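Local coordinates for protein nicastrin (Dictyostelium purpureum, PDB 4R12) that probably serves as an essential, putatively substrate-recruiting subunit of gamma-secretase, the complex that cleaves integral membrane proteins such as Notch receptors within the membrane, at residues 212-218 with 260-266; 506-511 with 531-535; 514-520 with 536-542. The contacts are given in a common frame with arbitrary orientation. Residue numbers count along the deposited sequence, not the author numbering.

Contact 1: 212-218 with 260-266; sequences KEIILVM and NKEVVFA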
loop_
_atom_site.group_PDB
_atom_site.type_symbol
_atom_site.label_atom_id
_atom_site.label_comp_id
_atom_site.label_asym_id
_atom_site.label_seq_id
_atom_site.Cartn_x
_atom_site.Cartn_y
_atom_site.Cartn_z
ATOM N N LYS A 212 -6.399 -22.596 21.872
ATOM C CA LYS A 212 -7.197 -21.385 21.982
ATOM C C LYS A 212 -7.719 -20.955 20.616
ATOM O O LYS A 212 -7.123 -21.265 19.589
ATOM C CB LYS A 212 -6.382 -20.241 22.616
ATOM C CG LYS A 212 -6.182 -20.328 24.139
ATOM C CD LYS A 212 -5.548 -19.039 24.664
ATOM C CE LYS A 212 -5.208 -19.110 26.152
ATOM N NZ LYS A 212 -4.713 -17.788 26.650
ATOM N N GLU A 213 -8.835 -20.238 20.610
ATOM C CA GLU A 213 -9.322 -19.611 19.388
ATOM C C GLU A 213 -8.484 -18.378 19.065
ATOM O O GLU A 213 -7.899 -17.773 19.954
ATOM C CB GLU A 213 -10.799 -19.238 19.534
ATOM C CG GLU A 213 -11.716 -20.449 19.696
ATOM C CD GLU A 213 -13.177 -20.060 19.773
ATOM O OE1 GLU A 213 -13.462 -18.870 20.015
ATOM O OE2 GLU A 213 -14.042 -20.942 19.584
ATOM N N ILE A 214 -8.416 -18.020 17.790
ATOM C CA ILE A 214 -7.632 -16.864 17.359
ATOM C C ILE A 214 -8.531 -15.730 16.891
ATOM O O ILE A 214 -9.425 -15.937 16.080
ATOM C CB ILE A 214 -6.661 -17.232 16.215
ATOM C CG1 ILE A 214 -5.609 -18.233 16.696
ATOM C CG2 ILE A 214 -5.981 -15.986 15.661
ATOM C CD1 ILE A 214 -4.772 -18.839 15.562
ATOM N N ILE A 215 -8.305 -14.539 17.430
ATOM C CA ILE A 215 -8.894 -13.317 16.900
ATOM C C ILE A 215 -7.897 -12.736 15.896
ATOM O O ILE A 215 -6.772 -12.424 16.255
ATOM C CB ILE A 215 -9.179 -12.272 18.000
ATOM C CG1 ILE A 215 -10.030 -12.867 19.126
ATOM C CG2 ILE A 215 -9.818 -11.014 17.406
ATOM C CD1 ILE A 215 -11.347 -13.392 18.666
ATOM N N LEU A 216 -8.308 -12.614 14.640
ATOM C CA LEU A 216 -7.443 -12.060 13.615
ATOM C C LEU A 216 -7.810 -10.599 13.363
ATOM O O LEU A 216 -8.937 -10.290 12.964
ATOM C CB LEU A 216 -7.557 -12.862 12.323
ATOM C CG LEU A 216 -6.707 -12.349 11.163
ATOM C CD1 LEU A 216 -5.221 -12.366 11.541
ATOM C CD2 LEU A 216 -6.975 -13.181 9.911
ATOM N N VAL A 217 -6.861 -9.709 13.602
ATOM C CA VAL A 217 -7.066 -8.286 13.355
ATOM C C VAL A 217 -6.096 -7.870 12.252
ATOM O O VAL A 217 -4.898 -8.005 12.407
ATOM C CB VAL A 217 -6.827 -7.454 14.624
ATOM C CG1 VAL A 217 -7.035 -5.974 14.339
ATOM C CG2 VAL A 217 -7.732 -7.937 15.761
ATOM N N MET A 218 -6.612 -7.370 11.140
ATOM C CA MET A 218 -5.784 -7.253 9.945
ATOM C C MET A 218 -6.123 -6.042 9.110
ATOM O O MET A 218 -7.171 -5.407 9.308
ATOM C CB MET A 218 -5.944 -8.496 9.082
ATOM C CG MET A 218 -7.307 -8.571 8.409
ATOM S SD MET A 218 -7.608 -10.250 7.821
ATOM C CE MET A 218 -8.933 -9.952 6.646
ATOM N N ASN A 260 -8.498 -14.999 27.107
ATOM C CA ASN A 260 -8.726 -16.429 26.931
ATOM C C ASN A 260 -8.680 -16.813 25.458
ATOM O O ASN A 260 -8.885 -17.966 25.099
ATOM C CB ASN A 260 -10.057 -16.849 27.572
ATOM C CG ASN A 260 -11.263 -16.177 26.936
ATOM O OD1 ASN A 260 -11.152 -15.124 26.321
ATOM N ND2 ASN A 260 -12.430 -16.793 27.092
ATOM N N LYS A 261 -8.384 -15.835 24.607
ATOM C CA LYS A 261 -8.193 -16.085 23.182
ATOM C C LYS A 261 -6.865 -15.510 22.721
ATOM O O LYS A 261 -6.338 -14.582 23.331
ATOM C CB LYS A 261 -9.335 -15.485 22.367
ATOM C CG LYS A 261 -10.712 -16.117 22.664
ATOM C CD LYS A 261 -11.742 -15.700 21.630
ATOM C CE LYS A 261 -13.120 -16.268 21.954
ATOM N NZ LYS A 261 -14.103 -15.816 20.935
ATOM N N GLU A 262 -6.316 -16.068 21.650
ATOM C CA GLU A 262 -5.109 -15.510 21.061
ATOM C C GLU A 262 -5.491 -14.367 20.136
ATOM O O GLU A 262 -6.546 -14.409 19.495
ATOM C CB GLU A 262 -4.335 -16.581 20.289
ATOM C CG GLU A 262 -3.835 -17.728 21.138
ATOM C CD GLU A 262 -2.589 -17.386 21.937
ATOM O OE1 GLU A 262 -2.090 -16.240 21.850
ATOM O OE2 GLU A 262 -2.101 -18.279 22.654
ATOM N N VAL A 263 -4.656 -13.341 20.067
ATOM C CA VAL A 263 -4.858 -12.304 19.069
ATOM C C VAL A 263 -3.671 -12.303 18.120
ATOM O O VAL A 263 -2.515 -12.265 18.552
ATOM C CB VAL A 263 -5.039 -10.901 19.698
ATOM C CG1 VAL A 263 -5.200 -9.858 18.607
ATOM C CG2 VAL A 263 -6.265 -10.886 20.609
ATOM N N VAL A 264 -3.970 -12.368 16.827
ATOM C CA VAL A 264 -2.961 -12.267 15.784
ATOM C C VAL A 264 -3.211 -11.004 14.963
ATOM O O VAL A 264 -4.317 -10.776 14.481
ATOM C CB VAL A 264 -2.967 -13.503 14.856
ATOM C CG1 VAL A 264 -2.107 -13.255 13.620
ATOM C CG2 VAL A 264 -2.477 -14.729 15.604
ATOM N N PHE A 265 -2.179 -10.180 14.825
ATOM C CA PHE A 265 -2.276 -8.971 14.018
ATOM C C PHE A 265 -1.631 -9.252 12.679
ATOM O O PHE A 265 -0.513 -9.780 12.633
ATOM C CB PHE A 265 -1.586 -7.786 14.713
ATOM C CG PHE A 265 -2.056 -7.554 16.127
ATOM C CD1 PHE A 265 -3.187 -6.787 16.379
ATOM C CD2 PHE A 265 -1.376 -8.108 17.195
ATOM C CE1 PHE A 265 -3.626 -6.573 17.675
ATOM C CE2 PHE A 265 -1.807 -7.898 18.500
ATOM C CZ PHE A 265 -2.936 -7.129 18.733
ATOM N N ALA A 266 -2.303 -8.917 11.585
ATOM C CA ALA A 266 -1.697 -9.170 10.273
ATOM C C ALA A 266 -1.704 -7.931 9.385
ATOM O O ALA A 266 -2.730 -7.256 9.237
ATOM C CB ALA A 266 -2.408 -10.351 9.557
HETATM O O HOH W 1 -9.972 -19.736 23.147
#
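Two neighbouring parallel strands of the nicastrin large lobe, a domain of the zinc-exopeptidase clan, meet here, with helix 234-252 in the connection between them: a beta-alpha-beta unit. The bonding alternates strictly. Glu262 N donates to Glu213 O (2.9 Å), Ile215 N to Glu262 O (2.7 Å), Val264 N to Ile215 O, Val217 N to Val264 O and Ala266 N to Val217 O (each 2.9 Å). The backbone groups of Ile214, Leu216 and Met218 turn the other way, Ile214 to Lys318 and Ser320, Leu216 and Met218 to strand 319-325. Ahead of the strands, a water accepts from Glu213 N and donates to Asn260 O, while Lys261 NZ forms a salt bridge with Glu213 OE1, its hydrogen bond weak at 3.3 Å. The buried Glu262 carboxylate is satisfied by Ser205 OG and the Asp209 amide. Ile215, Val217, Val263 and Phe265 share one face, where Val217 and Phe265 pack on Leu244 of helix 234-252; on the face of Leu216, Val264 and Ala266, Leu216 CD1 lies 3.8 Å from Val264 CG1.

Contact 2: 506-511 with 531-535; sequences HRLLYS and SLCYS. With CA (calcium ion), chain G.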
loop_
_atom_site.group_PDB
_atom_site.type_symbol
_atom_site.label_atom_id
_atom_site.label_comp_id
_atom_site.label_asym_id
_atom_site.label_seq_id
_atom_site.Cartn_x
_atom_site.Cartn_y
_atom_site.Cartn_z
ATOM N N HIS A 506 8.037 -4.147 9.593
ATOM C CA HIS A 506 8.484 -5.407 10.196
ATOM C C HIS A 506 9.302 -5.181 11.488
ATOM O O HIS A 506 8.998 -5.747 12.535
ATOM C CB HIS A 506 9.314 -6.200 9.179
ATOM C CG HIS A 506 9.916 -7.456 9.728
ATOM N ND1 HIS A 506 11.178 -7.883 9.382
ATOM C CD2 HIS A 506 9.420 -8.394 10.573
ATOM C CE1 HIS A 506 11.444 -9.023 10.003
ATOM N NE2 HIS A 506 10.393 -9.352 10.730
ATOM N N ARG A 507 10.336 -4.365 11.407
ATOM C CA ARG A 507 11.221 -4.179 12.562
ATOM C C ARG A 507 10.511 -3.457 13.713
ATOM O O ARG A 507 10.766 -3.747 14.894
ATOM C CB ARG A 507 12.472 -3.414 12.156
ATOM C CG ARG A 507 13.332 -4.066 11.074
ATOM C CD ARG A 507 14.411 -4.972 11.630
ATOM N NE ARG A 507 15.353 -4.267 12.504
ATOM C CZ ARG A 507 16.293 -4.882 13.218
ATOM N NH1 ARG A 507 16.401 -6.203 13.151
ATOM N NH2 ARG A 507 17.120 -4.184 13.998
ATOM N N LEU A 508 9.614 -2.534 13.381
ATOM C CA LEU A 508 8.855 -1.824 14.403
ATOM C C LEU A 508 7.841 -2.753 15.095
ATOM O O LEU A 508 7.769 -2.793 16.323
ATOM C CB LEU A 508 8.149 -0.605 13.789
ATOM C CG LEU A 508 7.287 0.226 14.736
ATOM C CD1 LEU A 508 8.151 0.833 15.873
ATOM C CD2 LEU A 508 6.523 1.318 13.960
ATOM N N LEU A 509 7.080 -3.512 14.308
ATOM C CA LEU A 509 6.098 -4.458 14.852
ATOM C C LEU A 509 6.791 -5.519 15.709
ATOM O O LEU A 509 6.321 -5.854 16.792
ATOM C CB LEU A 509 5.306 -5.140 13.725
ATOM C CG LEU A 509 4.227 -6.167 14.111
ATOM C CD1 LEU A 509 3.203 -5.537 15.039
ATOM C CD2 LEU A 509 3.529 -6.722 12.878
ATOM N N TYR A 510 7.893 -6.054 15.189
ATOM C CA TYR A 510 8.696 -7.038 15.914
ATOM C C TYR A 510 9.102 -6.479 17.284
ATOM O O TYR A 510 8.952 -7.141 18.311
ATOM C CB TYR A 510 9.935 -7.417 15.091
ATOM C CG TYR A 510 10.731 -8.593 15.631
ATOM C CD1 TYR A 510 11.611 -8.438 16.707
ATOM C CD2 TYR A 510 10.608 -9.863 15.060
ATOM C CE1 TYR A 510 12.335 -9.518 17.202
ATOM C CE2 TYR A 510 11.328 -10.948 15.551
ATOM C CZ TYR A 510 12.191 -10.769 16.618
ATOM O OH TYR A 510 12.909 -11.839 17.109
ATOM N N SER A 511 9.597 -5.245 17.295
ATOM C CA SER A 511 10.059 -4.625 18.527
ATOM C C SER A 511 8.926 -4.368 19.528
ATOM O O SER A 511 9.074 -4.652 20.718
ATOM C CB SER A 511 10.783 -3.309 18.210
ATOM O OG SER A 511 11.173 -2.669 19.406
ATOM N N SER A 531 16.238 -15.061 17.084
ATOM C CA SER A 531 15.920 -13.692 17.457
ATOM C C SER A 531 16.595 -12.736 16.486
ATOM O O SER A 531 17.306 -13.165 15.575
ATOM C CB SER A 531 16.338 -13.420 18.906
ATOM O OG SER A 531 17.626 -13.947 19.200
ATOM N N LEU A 532 16.340 -11.440 16.655
ATOM C CA LEU A 532 16.895 -10.434 15.765
ATOM C C LEU A 532 17.773 -9.485 16.567
ATOM O O LEU A 532 17.591 -9.322 17.770
ATOM C CB LEU A 532 15.788 -9.652 15.053
ATOM C CG LEU A 532 14.855 -10.457 14.143
ATOM C CD1 LEU A 532 13.841 -9.515 13.465
ATOM C CD2 LEU A 532 15.644 -11.277 13.120
ATOM N N CYS A 533 18.723 -8.858 15.892
ATOM C CA CYS A 533 19.612 -7.923 16.556
ATOM C C CYS A 533 19.121 -6.475 16.451
ATOM O O CYS A 533 18.882 -5.949 15.356
ATOM C CB CYS A 533 21.019 -8.044 15.987
ATOM S SG CYS A 533 22.196 -7.002 16.869
ATOM N N TYR A 534 18.965 -5.840 17.607
ATOM C CA TYR A 534 18.653 -4.420 17.696
ATOM C C TYR A 534 19.709 -3.731 18.549
ATOM O O TYR A 534 19.662 -3.835 19.779
ATOM C CB TYR A 534 17.280 -4.179 18.324
ATOM C CG TYR A 534 16.088 -4.563 17.479
ATOM C CD1 TYR A 534 15.733 -5.895 17.306
ATOM C CD2 TYR A 534 15.288 -3.585 16.897
ATOM C CE1 TYR A 534 14.618 -6.242 16.556
ATOM C CE2 TYR A 534 14.180 -3.921 16.153
ATOM C CZ TYR A 534 13.848 -5.247 15.986
ATOM O OH TYR A 534 12.747 -5.567 15.239
ATOM N N SER A 535 20.662 -3.058 17.909
ATOM C CA SER A 535 21.629 -2.221 18.634
ATOM C C SER A 535 22.307 -2.962 19.791
ATOM O O SER A 535 22.339 -2.460 20.919
ATOM C CB SER A 535 20.938 -0.961 19.183
ATOM O OG SER A 535 20.354 -0.199 18.142
HETATM CA CA CA G . 18.864 -14.514 14.143
HETATM O O HOH W 2 16.760 -15.850 13.935
HETATM O O HOH W 3 20.305 -16.525 13.615
HETATM O O HOH W 4 18.259 -14.017 11.949
#
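His506 opens the helical segment with a light touch, its CE1 4.2 Å from Leu532 CD1. Arg507 does far more. Its guanidinium lies flat on the Tyr534 ring, planes 9° apart and Arg507 CZ 3.8 Å from the ring centroid, a stacked cation-pi pair. In that position Arg507 NH2 donates to the backbone Cys533 O at 2.8 Å, and its NH1 adds a weak bond to the same Cys533 O at 3.3 Å; NE is taken by Leu472 O. The Arg507 carbonyl is used as well: Tyr534 OH donates to Arg507 O (2.7 Å), an oxygen that already accepts Ser511 N within the helix. The 506-511 part of helix 500-512 thus runs nearly perpendicular, at 92°, to edge strand 532-534 of a small disulfide-bonded antiparallel sheet, in which Cys533 pairs with Cys522. Leu508 and Leu509 point away from that strand, and their side chains touch Leu245 of helix 234-252. Tyr510 turns back to it: Leu532 CD1 sits over its ring face, 3.6 Å from the centroid, in a CH-pi contact, while its hydroxyl bonds to Val539 O. Next to Leu532, Ser531 O binds calcium at 2.5 Å, alongside three waters, Asp525 O and Cys528 O. Ser511 ends the walk, its CB 4.0 Å from Tyr534 CE2.

Contact 3: 514-520 with 536-542; sequences QYNSTLT and GQCVSSN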
loop_
_atom_site.group_PDB
_atom_site.type_symbol
_atom_site.label_atom_id
_atom_site.label_comp_id
_atom_site.label_asym_id
_atom_site.label_seq_id
_atom_site.Cartn_x
_atom_site.Cartn_y
_atom_site.Cartn_z
ATOM N N GLN A 514 7.789 -7.515 21.363
ATOM C CA GLN A 514 8.828 -8.375 21.934
ATOM C C GLN A 514 8.432 -8.929 23.311
ATOM O O GLN A 514 7.712 -8.271 24.068
ATOM C CB GLN A 514 10.155 -7.611 22.048
ATOM C CG GLN A 514 10.154 -6.524 23.108
ATOM C CD GLN A 514 11.439 -5.713 23.109
ATOM O OE1 GLN A 514 12.350 -5.970 23.899
ATOM N NE2 GLN A 514 11.510 -4.722 22.226
ATOM N N TYR A 515 8.898 -10.136 23.626
ATOM C CA TYR A 515 8.735 -10.673 24.978
ATOM C C TYR A 515 10.073 -10.835 25.706
ATOM O O TYR A 515 10.097 -11.066 26.911
ATOM C CB TYR A 515 7.977 -12.014 24.946
ATOM C CG TYR A 515 8.537 -13.065 24.012
ATOM C CD1 TYR A 515 9.520 -13.950 24.437
ATOM C CD2 TYR A 515 8.059 -13.195 22.713
ATOM C CE1 TYR A 515 10.023 -14.916 23.593
ATOM C CE2 TYR A 515 8.554 -14.157 21.860
ATOM C CZ TYR A 515 9.540 -15.016 22.310
ATOM O OH TYR A 515 10.044 -15.974 21.476
ATOM N N ASN A 516 11.186 -10.704 24.992
ATOM C CA ASN A 516 12.495 -10.798 25.641
ATOM C C ASN A 516 13.551 -10.013 24.860
ATOM O O ASN A 516 13.434 -9.814 23.646
ATOM C CB ASN A 516 12.922 -12.268 25.791
ATOM C CG ASN A 516 14.096 -12.457 26.769
ATOM O OD1 ASN A 516 14.253 -11.703 27.731
ATOM N ND2 ASN A 516 14.917 -13.475 26.520
ATOM N N SER A 517 14.567 -9.555 25.579
ATOM C CA SER A 517 15.675 -8.815 25.000
ATOM C C SER A 517 16.899 -8.990 25.879
ATOM O O SER A 517 16.842 -8.751 27.081
ATOM C CB SER A 517 15.337 -7.334 24.862
ATOM O OG SER A 517 16.419 -6.631 24.279
ATOM N N THR A 518 18.011 -9.386 25.270
ATOM C CA THR A 518 19.213 -9.731 26.018
ATOM C C THR A 518 20.414 -9.006 25.446
ATOM O O THR A 518 20.597 -8.983 24.230
ATOM C CB THR A 518 19.471 -11.246 25.988
ATOM O OG1 THR A 518 18.334 -11.924 26.531
ATOM C CG2 THR A 518 20.719 -11.601 26.803
ATOM N N LEU A 519 21.221 -8.410 26.321
ATOM C CA LEU A 519 22.447 -7.731 25.899
ATOM C C LEU A 519 23.495 -8.744 25.448
ATOM O O LEU A 519 23.960 -9.539 26.254
ATOM C CB LEU A 519 23.005 -6.874 27.037
ATOM C CG LEU A 519 24.388 -6.249 26.844
ATOM C CD1 LEU A 519 24.406 -5.329 25.623
ATOM C CD2 LEU A 519 24.782 -5.471 28.097
ATOM N N THR A 520 23.873 -8.705 24.169
ATOM C CA THR A 520 24.803 -9.695 23.612
ATOM C C THR A 520 25.927 -9.052 22.810
ATOM O O THR A 520 26.887 -9.713 22.421
ATOM C CB THR A 520 24.070 -10.687 22.688
ATOM O OG1 THR A 520 23.611 -9.985 21.528
ATOM C CG2 THR A 520 22.867 -11.301 23.394
ATOM N N GLY A 536 22.798 -4.170 19.525
ATOM C CA GLY A 536 23.484 -4.959 20.539
ATOM C C GLY A 536 22.604 -5.820 21.432
ATOM O O GLY A 536 23.115 -6.535 22.303
ATOM N N GLN A 537 21.291 -5.738 21.246
ATOM C CA GLN A 537 20.364 -6.624 21.940
ATOM C C GLN A 537 19.859 -7.711 21.005
ATOM O O GLN A 537 19.506 -7.421 19.857
ATOM C CB GLN A 537 19.164 -5.848 22.491
ATOM C CG GLN A 537 19.518 -4.667 23.389
ATOM C CD GLN A 537 19.864 -5.094 24.799
ATOM O OE1 GLN A 537 20.908 -4.729 25.315
ATOM N NE2 GLN A 537 18.989 -5.875 25.426
ATOM N N CYS A 538 19.822 -8.953 21.493
ATOM C CA CYS A 538 19.054 -10.005 20.819
ATOM C C CYS A 538 17.618 -9.948 21.323
ATOM O O CYS A 538 17.363 -10.115 22.516
ATOM C CB CYS A 538 19.668 -11.389 21.057
ATOM S SG CYS A 538 21.178 -11.631 20.100
ATOM N N VAL A 539 16.690 -9.660 20.416
ATOM C CA VAL A 539 15.303 -9.409 20.792
ATOM C C VAL A 539 14.417 -10.536 20.281
ATOM O O VAL A 539 14.518 -10.951 19.125
ATOM C CB VAL A 539 14.807 -8.052 20.240
ATOM C CG1 VAL A 539 13.368 -7.783 20.653
ATOM C CG2 VAL A 539 15.730 -6.925 20.712
ATOM N N SER A 540 13.554 -11.034 21.156
ATOM C CA SER A 540 12.687 -12.147 20.802
ATOM C C SER A 540 11.253 -11.661 20.652
ATOM O O SER A 540 10.733 -10.978 21.525
ATOM C CB SER A 540 12.773 -13.242 21.859
ATOM O OG SER A 540 14.091 -13.757 21.932
ATOM N N SER A 541 10.634 -12.021 19.538
ATOM C CA SER A 541 9.240 -11.653 19.255
ATOM C C SER A 541 8.610 -12.663 18.311
ATOM O O SER A 541 9.257 -13.122 17.368
ATOM C CB SER A 541 9.162 -10.254 18.633
ATOM O OG SER A 541 7.824 -9.891 18.327
ATOM N N ASN A 542 7.339 -12.975 18.549
ATOM C CA ASN A 542 6.562 -13.865 17.688
ATOM C C ASN A 542 5.992 -13.100 16.491
ATOM O O ASN A 542 4.773 -13.019 16.297
ATOM C CB ASN A 542 5.441 -14.533 18.497
ATOM C CG ASN A 542 4.912 -15.790 17.843
ATOM O OD1 ASN A 542 5.502 -16.309 16.900
ATOM N ND2 ASN A 542 3.796 -16.288 18.347
#
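A three-stranded antiparallel sheet, tied by disulfides and set beside a calcium site, contains this contact: strand 516-522, here 516-520, is an edge and strand 536-540 lies in the middle, with 532-534 on its other side. The strand directions differ by 155°. Thr518 and Cys538 form a hydrogen-bonded pair, Thr518 N giving to Cys538 O at 2.9 Å and Cys538 N giving to Thr518 O at 2.8 Å. Next along, Ser540 N donates to Asn516 O (2.8 Å), but the return bond to Ser540 O comes from Tyr515 N (2.9 Å). Tyr515 and Asn516 therefore both face Ser540, a classic beta bulge just after helix 500-512. The Tyr515 ring folds back over Ser540, whose CB lies 4.0 Å from the ring centroid in a CH-pi contact. At the opposite end Thr520 N donates to Gly536 O (3.0 Å); Gly536 has a positive phi of 86°, where a side chain would collide with the carbonyl oxygen of the residue before.

Side chains add one hydrogen bond, Gln537 NE2 to Ser517 OG at 2.9 Å, on the face that Val539 shares. Gln514 CB also rests 3.5 Å from Val539 CG1. On the face of Asn516, Thr518 and Ser540, Cys538 is disulfide-bonded to Cys528, whose carbonyl binds the calcium. With mostly small or polar side chains and little apolar packing between the strands, the pairing depends mainly on backbone hydrogen bonds, while the disulfide covalently fixes the middle strand to the calcium-binding loop.

Contact 1 is the buried one, a parallel pair of mostly apolar strands inside the large mixed sheet. Contacts 2 and 3, centres 8 Å apart, are partly buried and both reach the small antiparallel sheet, contact 2 by packing a helix on its edge strand, contact 3 by pairing two of its strands. Leu532 O and Val539 N, 2.8 Å apart, join them. Contact 1 touches neither, yet helix 234-252 packs on its Phe265 and, through Leu245, on Leu508 and Leu509. Contact 1 pairs regular backbone hydrogen bonds with apolar faces; a cation-pi stack and calcium distinguish contact 2; contact 3 relies on backbone bonds among small, polar side chains. Cys533 and Cys538 each carry a disulfide to a residue outside.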